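Phytase (Debaryomyces castellii, PDB 2GFI) hydrolyses phytate (inositol hexakisphosphate), releasing phosphate as a 3-phytase of the histidine acid phosphatase family. Local coordinates at the interface of chains A and B and the interface of chains A and C. Sequence-based numbering; all coordinates share one arbitrary frame. Chains: chain A/B/C, phytase.

Contact 1 joins chains A and B; contacts 2 and 3 join chains A and C. The N-terminal stretch of chain A, residues 3-14, runs through contacts 2 and 3 and touches contact 1 at A:Leu9, shared with contact 2. Contact 1 rests mostly on residues 29-47, and contact 2 also on residues 272-277. The C-alpha centres of contacts 2 and 3, which share A:Val12, C:Lys3 and C:Leu4, are about 8 Å apart; that of contact 1 is about 15 Å and 16 Å from them. The N-terminal region of chain A, to about residue 47, thus faces both neighbours, consistent with, but not proof of, a biological oligomer.

Contact 1: the interface of chains A and B. Residues chain A 9, 29, 32, 34-35, 43-47; chain B 16, 20, 24-27.
Packing is tightest where B:Ser27 and B:Gln25 dock on the loop of A:Tyr43 to A:Asn46; B:Ser27 alone buries 72 Å². Its hydroxyl OG donates to A:Gln45 O at 2.7 Å, from well above the carbonyl plane, and accepts from A:Arg35 NH2 at 2.7 Å. The guanidinium of A:Arg35 is sandwiched between A:Lys47 CG, offset toward the rim, and A:Ile44 CD1, which limits its tilt; NH1 to A:Glu29 O further fixes its rotation. The extended A:Gln45 (chi2 178°) uses both ends of its amide: OE1 takes B:Ser27 N on a lone pair at 2.8 Å and also water 1, which reaches B:Ser27 O, while NE2 donates to B:Ala16 O at 2.9 Å. Its backbone N reaches B:Gln25 O almost straight (175° at H). B:Gln25 NE2 donates to A:Tyr43 O at 2.6 Å, and B:Leu20 CD2 meets the tyrosine ring edge. The A:Asn32 side is more water-mediated: bonded waters 2 and 3 link A:Asn32 ND2 and A:Arg35 NH2 to B:Gln24 O and B:Ala26 O. A:Asn32 ND2 lies 2.7 Å from B:Gln24 O, but its N-H points away; A:Leu9 N donates directly to B:Gln24 OE1 at 2.6 Å, in the carbonyl plane. The site probably fastens chains A and B together.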
loop_
_atom_site.group_PDB
_atom_site.type_symbol
_atom_site.label_atom_id
_atom_site.label_comp_id
_atom_site.label_asym_id
_atom_site.label_seq_id
_atom_site.Cartn_x
_atom_site.Cartn_y
_atom_site.Cartn_z
ATOM N N LEU A 9 6.579 -3.347 9.390
ATOM C CA LEU A 9 7.615 -4.370 9.309
ATOM C C LEU A 9 8.763 -3.922 8.431
ATOM O O LEU A 9 9.751 -4.636 8.296
ATOM C CB LEU A 9 7.023 -5.675 8.769
ATOM C CG LEU A 9 5.880 -6.241 9.596
ATOM C CD1 LEU A 9 5.165 -7.391 8.895
ATOM C CD2 LEU A 9 6.448 -6.689 10.960
ATOM N N GLU A 29 9.756 -4.429 -0.338
ATOM C CA GLU A 29 9.675 -5.762 0.313
ATOM C C GLU A 29 11.019 -6.306 0.761
ATOM O O GLU A 29 11.075 -7.075 1.711
ATOM C CB GLU A 29 8.959 -6.777 -0.588
ATOM C CG GLU A 29 7.478 -6.476 -0.661
ATOM C CD GLU A 29 6.743 -7.284 -1.714
ATOM O OE1 GLU A 29 7.356 -8.210 -2.313
ATOM O OE2 GLU A 29 5.541 -6.995 -1.928
ATOM N N ASN A 32 11.674 -5.797 4.603
ATOM C CA ASN A 32 10.884 -6.367 5.635
ATOM C C ASN A 32 11.764 -7.058 6.698
ATOM O O ASN A 32 12.544 -7.955 6.363
ATOM C CB ASN A 32 9.829 -7.318 5.039
ATOM C CG ASN A 32 8.736 -7.634 6.028
ATOM O OD1 ASN A 32 9.018 -8.134 7.117
ATOM N ND2 ASN A 32 7.485 -7.320 5.681
ATOM N N ILE A 34 11.099 -9.156 9.031
ATOM C CA ILE A 34 10.929 -10.590 9.082
ATOM C C ILE A 34 11.997 -11.343 8.290
ATOM O O ILE A 34 12.473 -12.397 8.745
ATOM C CB ILE A 34 9.529 -11.001 8.622
ATOM C CG1 ILE A 34 8.487 -10.360 9.524
ATOM C CG2 ILE A 34 9.384 -12.523 8.651
ATOM C CD1 ILE A 34 7.068 -10.604 9.092
ATOM N N ARG A 35 12.382 -10.813 7.132
ATOM C CA ARG A 35 13.274 -11.551 6.263
ATOM C C ARG A 35 14.676 -11.646 6.859
ATOM O O ARG A 35 15.472 -12.449 6.393
ATOM C CB ARG A 35 13.259 -11.031 4.790
ATOM C CG ARG A 35 11.914 -11.348 4.085
ATOM C CD ARG A 35 11.939 -11.949 2.638
ATOM N NE ARG A 35 10.575 -11.971 2.041
ATOM C CZ ARG A 35 9.892 -10.822 1.775
ATOM N NH1 ARG A 35 10.472 -9.633 2.059
ATOM N NH2 ARG A 35 8.662 -10.827 1.235
ATOM N N TYR A 43 5.024 -14.965 9.986
ATOM C CA TYR A 43 4.955 -15.466 8.629
ATOM C C TYR A 43 5.237 -14.360 7.624
ATOM O O TYR A 43 4.802 -13.209 7.803
ATOM C CB TYR A 43 3.551 -16.026 8.329
ATOM C CG TYR A 43 3.471 -16.586 6.941
ATOM C CD1 TYR A 43 4.234 -17.685 6.575
ATOM C CD2 TYR A 43 2.659 -15.993 5.981
ATOM C CE1 TYR A 43 4.176 -18.189 5.288
ATOM C CE2 TYR A 43 2.587 -16.496 4.703
ATOM C CZ TYR A 43 3.346 -17.577 4.357
ATOM O OH TYR A 43 3.265 -18.047 3.045
ATOM N N ILE A 44 5.962 -14.721 6.566
ATOM C CA ILE A 44 6.069 -13.870 5.406
ATOM C C ILE A 44 6.127 -14.743 4.165
ATOM O O ILE A 44 6.732 -15.816 4.169
ATOM C CB ILE A 44 7.321 -12.927 5.523
ATOM C CG1 ILE A 44 7.197 -11.750 4.549
ATOM C CG2 ILE A 44 8.614 -13.729 5.382
ATOM C CD1 ILE A 44 8.207 -10.643 4.786
ATOM N N GLN A 45 5.501 -14.261 3.099
ATOM C CA GLN A 45 5.462 -14.965 1.821
ATOM C C GLN A 45 6.808 -14.908 1.140
ATOM O O GLN A 45 7.529 -13.899 1.206
ATOM C CB GLN A 45 4.399 -14.372 0.890
ATOM C CG GLN A 45 3.002 -14.450 1.457
ATOM C CD GLN A 45 1.972 -13.830 0.563
ATOM O OE1 GLN A 45 2.281 -12.978 -0.280
ATOM N NE2 GLN A 45 0.741 -14.239 0.740
ATOM N N ASN A 46 7.138 -16.000 0.465
ATOM C CA ASN A 46 8.362 -16.095 -0.261
ATOM C C ASN A 46 8.388 -14.981 -1.324
ATOM O O ASN A 46 7.340 -14.663 -1.915
ATOM C CB ASN A 46 8.406 -17.485 -0.851
ATOM C CG ASN A 46 9.667 -17.754 -1.606
ATOM O OD1 ASN A 46 9.862 -17.210 -2.689
ATOM N ND2 ASN A 46 10.539 -18.603 -1.051
ATOM N N LYS A 47 9.554 -14.378 -1.564
ATOM C CA LYS A 47 9.641 -13.277 -2.556
ATOM C C LYS A 47 9.052 -13.717 -3.914
ATOM O O LYS A 47 8.349 -12.949 -4.551
ATOM C CB LYS A 47 11.061 -12.720 -2.687
ATOM C CG LYS A 47 11.701 -12.270 -1.324
ATOM C CD LYS A 47 13.175 -11.711 -1.489
ATOM C CE LYS A 47 13.452 -10.574 -0.434
ATOM N NZ LYS A 47 14.732 -9.789 -0.637
ATOM N N ALA B 16 -3.699 -12.191 -2.665
ATOM C CA ALA B 16 -2.367 -12.321 -2.085
ATOM C C ALA B 16 -2.409 -12.108 -0.573
ATOM O O ALA B 16 -1.556 -12.616 0.135
ATOM C CB ALA B 16 -1.432 -11.338 -2.730
ATOM N N LEU B 20 -3.273 -13.157 5.728
ATOM C CA LEU B 20 -2.217 -12.402 6.415
ATOM C C LEU B 20 -2.802 -11.562 7.519
ATOM O O LEU B 20 -3.994 -11.268 7.530
ATOM C CB LEU B 20 -1.480 -11.492 5.417
ATOM C CG LEU B 20 -0.819 -12.271 4.257
ATOM C CD1 LEU B 20 -0.069 -11.310 3.373
ATOM C CD2 LEU B 20 0.080 -13.390 4.717
ATOM N N GLN B 24 1.907 -6.228 4.776
ATOM C CA GLN B 24 3.348 -6.282 4.627
ATOM C C GLN B 24 3.900 -7.693 4.753
ATOM O O GLN B 24 5.082 -7.900 4.533
ATOM C CB GLN B 24 4.031 -5.329 5.616
ATOM C CG GLN B 24 3.638 -3.866 5.427
ATOM C CD GLN B 24 4.241 -2.954 6.505
ATOM O OE1 GLN B 24 4.727 -3.434 7.520
ATOM N NE2 GLN B 24 4.214 -1.654 6.273
ATOM N N GLN B 25 3.061 -8.676 5.064
ATOM C CA GLN B 25 3.506 -10.077 5.049
ATOM C C GLN B 25 3.463 -10.671 3.638
ATOM O O GLN B 25 4.004 -11.753 3.401
ATOM C CB GLN B 25 2.682 -10.920 6.009
ATOM C CG GLN B 25 2.890 -10.523 7.450
ATOM C CD GLN B 25 2.009 -11.333 8.357
ATOM O OE1 GLN B 25 0.845 -10.984 8.573
ATOM N NE2 GLN B 25 2.549 -12.445 8.880
ATOM N N ALA B 26 2.838 -9.932 2.720
ATOM C CA ALA B 26 2.655 -10.337 1.318
ATOM C C ALA B 26 3.836 -9.984 0.509
ATOM O O ALA B 26 4.442 -8.920 0.723
ATOM C CB ALA B 26 1.404 -9.659 0.686
ATOM N N SER B 27 4.136 -10.854 -0.452
ATOM C CA SER B 27 5.120 -10.539 -1.490
ATOM C C SER B 27 4.405 -10.337 -2.818
ATOM O O SER B 27 4.017 -11.307 -3.481
ATOM C CB SER B 27 6.132 -11.671 -1.628
ATOM O OG SER B 27 6.820 -11.830 -0.430
HETATM O O HOH W 1 1.723 -12.769 -2.931
HETATM O O HOH W 2 7.195 -6.279 2.990
HETATM O O HOH W 3 7.054 -8.783 1.855
#

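Contact 2: the interface of chains A and C. Residues chain A 9, 11-12, 272-273, 277; chain C 2-4.
A:Leu11, C:Lys3 and C:Leu4 bury the most surface in this small patch, giving up 47, 42 and 25 Å² respectively. No direct polar bond crosses it; carbons pack on carbons and on oxygens, so shape and two waters carry the contact. A:Leu11 crosses C:Leu4 obliquely, its methyl CD1 pressing on C:Leu4 CG at 3.4 Å, closer than usual van der Waals packing. In A:Leu11, chi2 of 3° leaves CD1 nearly eclipsing CA, which may reflect this crowding or the limits of the model. C:Leu4 has CG anti to its carbonyl carbon, which sends CD1 to A:Cys272 CB at 3.7 Å and lays the side chain across A:Asp273, with carboxylate OD1 3.4 Å from C:Leu4 CB. An alanine here would remove CG and both methyls, and would probably loosen the fit against A:Leu11 and A:Cys272. C:Lys3 is the second support: its CB lies 3.7 Å from A:Leu11 CA, and its strongly bent chain, with CG nearly eclipsing the backbone N (chi1 -20°), runs at about a right angle to A:Asn277. That asparagine is steadied by its own chain, its ND2 donating to a lone pair of A:Leu11 O at 3.2 Å. At the rim, water 5 joins A:Asp273 O to C:Ser2 N, and water 4 joins A:Cys272 O to C:Ser2 OG, the serine hydroxyl lying 2.5 Å from water 4.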
loop_
_atom_site.group_PDB
_atom_site.type_symbol
_atom_site.label_atom_id
_atom_site.label_comp_id
_atom_site.label_asym_id
_atom_site.label_seq_id
_atom_site.Cartn_x
_atom_site.Cartn_y
_atom_site.Cartn_z
ATOM N N LEU A 9 6.579 -3.347 9.390
ATOM C CA LEU A 9 7.615 -4.370 9.309
ATOM C C LEU A 9 8.763 -3.922 8.431
ATOM O O LEU A 9 9.751 -4.636 8.296
ATOM C CB LEU A 9 7.023 -5.675 8.769
ATOM C CG LEU A 9 5.880 -6.241 9.596
ATOM C CD1 LEU A 9 5.165 -7.391 8.895
ATOM C CD2 LEU A 9 6.448 -6.689 10.960
ATOM N N LEU A 11 11.911 -1.783 7.064
ATOM C CA LEU A 11 13.110 -1.061 7.442
ATOM C C LEU A 11 13.460 -0.023 6.370
ATOM O O LEU A 11 14.604 0.052 5.886
ATOM C CB LEU A 11 14.235 -2.082 7.582
ATOM C CG LEU A 11 14.586 -2.693 8.953
ATOM C CD1 LEU A 11 13.742 -2.297 10.124
ATOM C CD2 LEU A 11 14.891 -4.209 8.889
ATOM N N VAL A 12 12.459 0.752 5.984
ATOM C CA VAL A 12 12.613 1.821 5.002
ATOM C C VAL A 12 11.445 2.764 5.221
ATOM O O VAL A 12 10.343 2.317 5.613
ATOM C CB VAL A 12 12.577 1.271 3.560
ATOM C CG1 VAL A 12 11.116 0.789 3.175
ATOM C CG2 VAL A 12 13.165 2.290 2.541
ATOM N N CYS A 272 13.544 -4.436 18.352
ATOM C CA CYS A 272 13.775 -4.388 16.896
ATOM C C CYS A 272 14.383 -3.059 16.451
ATOM O O CYS A 272 14.978 -2.989 15.345
ATOM C CB CYS A 272 12.493 -4.602 16.108
ATOM S SG CYS A 272 11.873 -6.265 16.301
ATOM N N ASP A 273 14.227 -2.027 17.284
ATOM C CA ASP A 273 14.713 -0.686 16.880
ATOM C C ASP A 273 16.157 -0.413 17.125
ATOM O O ASP A 273 16.623 0.660 16.799
ATOM C CB ASP A 273 13.931 0.388 17.582
ATOM C CG ASP A 273 12.498 0.242 17.349
ATOM O OD1 ASP A 273 12.135 -0.306 16.269
ATOM O OD2 ASP A 273 11.663 0.618 18.176
ATOM N N ASN A 277 19.957 -1.928 9.457
ATOM C CA ASN A 277 19.709 -2.920 8.405
ATOM C C ASN A 277 20.928 -3.800 8.175
ATOM O O ASN A 277 20.831 -5.016 8.010
ATOM C CB ASN A 277 19.327 -2.221 7.092
ATOM C CG ASN A 277 17.945 -1.642 7.137
ATOM O OD1 ASN A 277 17.491 -1.181 8.196
ATOM N ND2 ASN A 277 17.246 -1.679 6.004
ATOM N N SER C 2 16.357 3.883 13.979
ATOM C CA SER C 2 15.732 2.772 13.295
ATOM C C SER C 2 14.757 3.198 12.197
ATOM O O SER C 2 13.969 4.110 12.359
ATOM C CB SER C 2 15.017 1.850 14.257
ATOM O OG SER C 2 14.381 0.823 13.530
ATOM N N LYS C 3 14.807 2.479 11.089
ATOM C CA LYS C 3 13.896 2.751 9.985
ATOM C C LYS C 3 12.485 2.353 10.352
ATOM O O LYS C 3 11.550 2.755 9.691
ATOM C CB LYS C 3 14.426 2.120 8.680
ATOM C CG LYS C 3 15.938 1.825 8.741
ATOM C CD LYS C 3 16.755 2.411 7.572
ATOM C CE LYS C 3 16.824 3.966 7.510
ATOM N NZ LYS C 3 15.955 4.665 6.426
ATOM N N LEU C 4 12.333 1.631 11.471
ATOM C CA LEU C 4 11.015 1.298 12.036
ATOM C C LEU C 4 10.340 2.462 12.744
ATOM O O LEU C 4 9.160 2.408 13.074
ATOM C CB LEU C 4 11.127 0.125 13.000
ATOM C CG LEU C 4 11.447 -1.233 12.385
ATOM C CD1 LEU C 4 11.520 -2.291 13.444
ATOM C CD2 LEU C 4 10.442 -1.611 11.329
HETATM O O HOH W 4 15.829 -1.237 13.561
HETATM O O HOH W 5 16.781 3.368 16.713
#

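Contact 3: the interface of chains A and C. Residues chain A 3-8, 10, 12, 14; chain C 3-8, 10, 12, 14.
The side-chain amide nitrogen ND2 of A:Asn7 is gripped by two bonds: it donates to C:Val12 O at 2.9 Å, from above the carbonyl plane, and meets water 6 at 2.7 Å. CG of this asparagine sits in the crowded position between backbone N and carbonyl carbon (chi1 76°), which turns the amide across the interface. Water 6 also bonds C:Leu10 N and O, so the water ties the amide to a second residue of the partner. The twin C:Asn7 does the same to chain A, and the two amides cross obliquely with planes 77° apart. Between them, water 8 contacts the OD1 of both. Nearby, C:Asn6 N donates to A:Leu4 O at 2.9 Å, with its two-fold twin, A:Asn6 N to C:Leu4 O. The A:Ile5 and C:Ile5 side chains lie alongside, pointing the same way, CG1 of A:Ile5 3.9 Å from CG2 of C:Ile5. As modelled, A:Gln14 OE1 clashes with C:Asn7 O at 2.8 Å, both being acceptors; a flipped amide would perhaps relieve this. A:Ile5 and C:Ile5 form an antiparallel beta bridge on the two-fold axis; the loop of residues 3-12 builds the site with the start of 3-10 helix 14-17, its centre about 26 Å from A:His70.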
loop_
_atom_site.group_PDB
_atom_site.type_symbol
_atom_site.label_atom_id
_atom_site.label_comp_id
_atom_site.label_asym_id
_atom_site.label_seq_id
_atom_site.Cartn_x
_atom_site.Cartn_y
_atom_site.Cartn_z
ATOM N N LYS A 3 2.060 5.777 17.628
ATOM C CA LYS A 3 1.687 4.876 16.545
ATOM C C LYS A 3 2.624 5.042 15.371
ATOM O O LYS A 3 2.658 4.199 14.499
ATOM C CB LYS A 3 0.190 5.033 16.204
ATOM C CG LYS A 3 -0.611 5.676 17.354
ATOM C CD LYS A 3 -1.857 4.880 17.793
ATOM C CE LYS A 3 -1.575 3.497 18.452
ATOM N NZ LYS A 3 -1.853 2.237 17.584
ATOM N N LEU A 4 3.452 6.095 15.404
ATOM C CA LEU A 4 4.519 6.305 14.411
ATOM C C LEU A 4 5.726 5.401 14.608
ATOM O O LEU A 4 6.595 5.303 13.748
ATOM C CB LEU A 4 4.977 7.757 14.418
ATOM C CG LEU A 4 3.985 8.786 13.888
ATOM C CD1 LEU A 4 4.569 10.165 13.946
ATOM C CD2 LEU A 4 3.545 8.457 12.486
ATOM N N ILE A 5 5.777 4.723 15.744
ATOM C CA ILE A 5 6.935 3.911 16.082
ATOM C C ILE A 5 6.550 2.459 15.963
ATOM O O ILE A 5 5.529 2.033 16.489
ATOM C CB ILE A 5 7.389 4.273 17.511
ATOM C CG1 ILE A 5 8.021 5.689 17.490
ATOM C CG2 ILE A 5 8.391 3.236 18.059
ATOM C CD1 ILE A 5 8.120 6.369 18.907
ATOM N N ASN A 6 7.335 1.702 15.217
ATOM C CA ASN A 6 7.092 0.257 15.120
ATOM C C ASN A 6 5.682 -0.012 14.656
ATOM O O ASN A 6 4.985 -0.886 15.185
ATOM C CB ASN A 6 7.323 -0.432 16.483
ATOM C CG ASN A 6 8.762 -0.399 16.896
ATOM O OD1 ASN A 6 9.645 -0.440 16.055
ATOM N ND2 ASN A 6 9.010 -0.317 18.183
ATOM N N ASN A 7 5.244 0.730 13.655
ATOM C CA ASN A 7 3.895 0.501 13.228
ATOM C C ASN A 7 3.847 -0.380 11.996
ATOM O O ASN A 7 2.799 -0.586 11.435
ATOM C CB ASN A 7 3.151 1.826 13.062
ATOM C CG ASN A 7 3.542 2.551 11.832
ATOM O OD1 ASN A 7 4.691 2.478 11.366
ATOM N ND2 ASN A 7 2.589 3.264 11.278
ATOM N N GLY A 8 4.999 -0.931 11.620
ATOM C CA GLY A 8 5.091 -1.833 10.482
ATOM C C GLY A 8 6.343 -2.683 10.507
ATOM O O GLY A 8 7.106 -2.710 11.501
ATOM N N LEU A 10 8.643 -2.735 7.840
ATOM C CA LEU A 10 9.598 -2.313 6.814
ATOM C C LEU A 10 10.691 -1.427 7.399
ATOM O O LEU A 10 10.428 -0.457 8.094
ATOM C CB LEU A 10 8.902 -1.598 5.642
ATOM C CG LEU A 10 7.807 -2.407 4.952
ATOM C CD1 LEU A 10 7.086 -1.532 3.945
ATOM C CD2 LEU A 10 8.368 -3.674 4.295
ATOM N N VAL A 12 12.459 0.752 5.984
ATOM C CA VAL A 12 12.613 1.821 5.002
ATOM C C VAL A 12 11.445 2.764 5.221
ATOM O O VAL A 12 10.343 2.317 5.613
ATOM C CB VAL A 12 12.577 1.271 3.560
ATOM C CG1 VAL A 12 11.116 0.789 3.175
ATOM C CG2 VAL A 12 13.165 2.290 2.541
ATOM N N GLN A 14 9.419 6.562 3.586
ATOM C CA GLN A 14 8.720 6.996 2.404
ATOM C C GLN A 14 9.651 7.443 1.287
ATOM O O GLN A 14 9.218 7.568 0.132
ATOM C CB GLN A 14 7.732 8.094 2.768
ATOM C CG GLN A 14 6.774 7.692 3.864
ATOM C CD GLN A 14 6.108 6.382 3.553
ATOM O OE1 GLN A 14 6.241 5.401 4.329
ATOM N NE2 GLN A 14 5.401 6.327 2.425
ATOM N N LYS C 3 14.807 2.479 11.089
ATOM C CA LYS C 3 13.896 2.751 9.985
ATOM C C LYS C 3 12.485 2.353 10.352
ATOM O O LYS C 3 11.550 2.755 9.691
ATOM C CB LYS C 3 14.426 2.120 8.680
ATOM C CG LYS C 3 15.938 1.825 8.741
ATOM C CD LYS C 3 16.755 2.411 7.572
ATOM C CE LYS C 3 16.824 3.966 7.510
ATOM N NZ LYS C 3 15.955 4.665 6.426
ATOM N N LEU C 4 12.333 1.631 11.471
ATOM C CA LEU C 4 11.015 1.298 12.036
ATOM C C LEU C 4 10.340 2.462 12.744
ATOM O O LEU C 4 9.160 2.408 13.074
ATOM C CB LEU C 4 11.127 0.125 13.000
ATOM C CG LEU C 4 11.447 -1.233 12.385
ATOM C CD1 LEU C 4 11.520 -2.291 13.444
ATOM C CD2 LEU C 4 10.442 -1.611 11.329
ATOM N N ILE C 5 11.087 3.531 12.968
ATOM C CA ILE C 5 10.575 4.659 13.729
ATOM C C ILE C 5 10.332 5.804 12.780
ATOM O O ILE C 5 11.192 6.151 11.979
ATOM C CB ILE C 5 11.601 5.022 14.822
ATOM C CG1 ILE C 5 11.593 3.911 15.903
ATOM C CG2 ILE C 5 11.290 6.397 15.448
ATOM C CD1 ILE C 5 12.868 3.904 16.826
ATOM N N ASN C 6 9.134 6.359 12.822
ATOM C CA ASN C 6 8.837 7.540 12.001
ATOM C C ASN C 6 9.121 7.257 10.546
ATOM O O ASN C 6 9.710 8.078 9.833
ATOM C CB ASN C 6 9.677 8.752 12.460
ATOM C CG ASN C 6 9.281 9.230 13.823
ATOM O OD1 ASN C 6 8.123 9.137 14.196
ATOM N ND2 ASN C 6 10.231 9.734 14.576
ATOM N N ASN C 7 8.699 6.094 10.084
ATOM C CA ASN C 7 8.990 5.805 8.710
ATOM C C ASN C 7 7.793 6.078 7.822
ATOM O O ASN C 7 7.825 5.786 6.651
ATOM C CB ASN C 7 9.552 4.391 8.565
ATOM C CG ASN C 7 8.509 3.348 8.685
ATOM O OD1 ASN C 7 7.514 3.496 9.415
ATOM N ND2 ASN C 7 8.714 2.269 7.966
ATOM N N GLY C 8 6.758 6.686 8.397
ATOM C CA GLY C 8 5.561 7.047 7.654
ATOM C C GLY C 8 4.734 8.104 8.352
ATOM O O GLY C 8 5.151 8.709 9.367
ATOM N N LEU C 10 1.338 7.620 9.153
ATOM C CA LEU C 10 0.100 7.060 9.698
ATOM C C LEU C 10 0.226 6.771 11.189
ATOM O O LEU C 10 1.164 6.131 11.641
ATOM C CB LEU C 10 -0.335 5.791 8.944
ATOM C CG LEU C 10 -0.529 5.969 7.440
ATOM C CD1 LEU C 10 -0.777 4.620 6.795
ATOM C CD2 LEU C 10 -1.659 6.958 7.128
ATOM N N VAL C 12 -1.336 4.692 12.954
ATOM C CA VAL C 12 -1.970 3.387 13.117
ATOM C C VAL C 12 -0.963 2.366 12.624
ATOM O O VAL C 12 -0.178 2.658 11.694
ATOM C CB VAL C 12 -3.269 3.285 12.288
ATOM C CG1 VAL C 12 -2.944 3.211 10.738
ATOM C CG2 VAL C 12 -4.170 2.113 12.774
ATOM N N GLN C 14 -0.364 -2.130 11.831
ATOM C CA GLN C 14 -0.872 -3.155 10.957
ATOM C C GLN C 14 -2.167 -3.780 11.455
ATOM O O GLN C 14 -2.864 -4.458 10.686
ATOM C CB GLN C 14 0.197 -4.213 10.731
ATOM C CG GLN C 14 1.499 -3.643 10.221
ATOM C CD GLN C 14 1.278 -2.767 9.020
ATOM O OE1 GLN C 14 1.615 -1.557 9.046
ATOM N NE2 GLN C 14 0.701 -3.341 7.965
HETATM O O HOH W 6 3.420 5.457 9.908
HETATM O O HOH W 7 7.676 -0.026 8.984
HETATM O O HOH W 8 6.044 5.353 11.139
#